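Local coordinates for protein auracyanin A (Chloroflexus aurantiacus, PDB 2AAN) that binds a single copper ion in a cupredoxin fold and probably serves as a soluble electron acceptor for the membrane-bound alternative complex III, at residues N51-A54 with V55-H58. Sequence-based numbering, arbitrary orientation.
Sequences NNSA and VQQH. With CU (copper (II) ion), chain B.
The side-chain amide of Asn-51 spans the loop that leads to the copper ligand His-58, and both ends of the amide are engaged. Its ND2 donates to the backbone O of Gln-56 at 2.9 Å, a somewhat bent bond (143° at the hydrogen) in which the donor stands above the carbonyl plane. Asn-51 OD1 turns back on its own segment and accepts from Ser-53 N at 3.0 Å, closing an Asx turn. With CG anti to the backbone N (chi1 -168°), the amide reaches across to the imidazole of His-58, where OD1 lies 3.2 Å from CD2, at the ring edge and near its plane; amide and ring planes are 65° apart. Across the ring from CD2, ND1 of His-58 binds copper at 2.1 Å. This is the connection between strands 44-50 and 61-63 of the cupredoxin fold, which supplies the first histidine of the blue-copper site; Cys-123, His-128 and Met-132 complete it. Replacing Asn-51 by alanine would probably leave the Gln-56 carbonyl and Ser-53 N without these side-chain partners and the His-58 ring edge without its amide neighbour, with less to fix the turn. Further round the turn, Ser-53 OG accepts a nearly straight bond from Val-55 N at 3.0 Å and is also hydrogen-bonded to the carboxylate of Glu-28. The same oxygen sits against the aliphatic part of Gln-56, 3.4 Å from its CG, while the bent Gln-56 chain carries its end away from the turn and its side chain packs on the copper ligand His-128.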
loop_
_atom_site.group_PDB
_atom_site.type_symbol
_atom_site.label_atom_id
_atom_site.label_comp_id
_atom_site.label_asym_id
_atom_site.label_seq_id
_atom_site.Cartn_x
_atom_site.Cartn_y
_atom_site.Cartn_z
ATOM N N ASN A 51 -5.515 1.382 10.288
ATOM C CA ASN A 51 -4.357 1.781 11.071
ATOM C C ASN A 51 -4.575 1.412 12.517
ATOM O O ASN A 51 -5.374 2.027 13.206
ATOM C CB ASN A 51 -4.092 3.293 10.936
ATOM C CG ASN A 51 -2.755 3.680 11.480
ATOM O OD1 ASN A 51 -2.078 2.854 12.107
ATOM N ND2 ASN A 51 -2.331 4.907 11.222
ATOM N N ASN A 52 -3.840 0.421 12.994
ATOM C CA ASN A 52 -3.956 -0.038 14.380
ATOM C C ASN A 52 -3.005 0.665 15.337
ATOM O O ASN A 52 -2.838 0.240 16.471
ATOM C CB ASN A 52 -3.722 -1.551 14.415
ATOM C CG ASN A 52 -4.845 -2.302 13.747
ATOM O OD1 ASN A 52 -5.993 -2.131 14.128
ATOM N ND2 ASN A 52 -4.531 -3.129 12.745
ATOM N N SER A 53 -2.345 1.708 14.863
ATOM C CA SER A 53 -1.522 2.550 15.732
ATOM C C SER A 53 -2.236 3.880 15.935
ATOM O O SER A 53 -2.907 4.394 15.025
ATOM C CB SER A 53 -0.156 2.824 15.103
ATOM O OG SER A 53 0.588 3.787 15.851
ATOM N N ALA A 54 -2.046 4.440 17.120
ATOM C CA ALA A 54 -2.592 5.734 17.483
ATOM C C ALA A 54 -1.602 6.826 17.100
ATOM O O ALA A 54 -1.948 7.986 17.085
ATOM C CB ALA A 54 -2.845 5.764 18.986
ATOM N N VAL A 55 -0.365 6.447 16.755
ATOM C CA VAL A 55 0.737 7.421 16.662
ATOM C C VAL A 55 1.583 7.337 15.377
ATOM O O VAL A 55 2.635 7.972 15.258
ATOM C CB VAL A 55 1.643 7.277 17.905
ATOM C CG1 VAL A 55 0.822 7.496 19.187
ATOM C CG2 VAL A 55 2.331 5.907 17.950
ATOM N N GLN A 56 1.107 6.580 14.404
ATOM C CA GLN A 56 1.792 6.459 13.153
ATOM C C GLN A 56 0.763 6.869 12.145
ATOM O O GLN A 56 -0.447 6.740 12.413
ATOM C CB GLN A 56 2.198 5.030 12.946
ATOM C CG GLN A 56 3.222 4.551 13.912
ATOM C CD GLN A 56 4.611 5.039 13.574
ATOM O OE1 GLN A 56 4.842 5.662 12.526
ATOM N NE2 GLN A 56 5.558 4.694 14.423
ATOM N N GLN A 57 1.254 7.416 11.036
ATOM C CA GLN A 57 0.497 7.446 9.793
ATOM C C GLN A 57 1.000 6.296 8.956
ATOM O O GLN A 57 2.140 5.925 9.069
ATOM C CB GLN A 57 0.621 8.797 9.036
ATOM C CG GLN A 57 1.969 9.422 9.099
ATOM C CD GLN A 57 2.085 10.704 8.354
ATOM O OE1 GLN A 57 1.165 11.137 7.663
ATOM N NE2 GLN A 57 3.248 11.327 8.477
ATOM N N HIS A 58 0.134 5.747 8.119
ATOM C CA HIS A 58 0.502 4.707 7.172
ATOM C C HIS A 58 -0.313 4.874 5.894
ATOM O O HIS A 58 -1.448 5.359 5.917
ATOM C CB HIS A 58 0.140 3.328 7.703
ATOM C CG HIS A 58 0.908 2.889 8.916
ATOM N ND1 HIS A 58 2.259 2.620 8.892
ATOM C CD2 HIS A 58 0.502 2.667 10.193
ATOM C CE1 HIS A 58 2.654 2.249 10.100
ATOM N NE2 HIS A 58 1.599 2.240 10.904
HETATM CU CU CU B . 3.602 3.031 7.383
#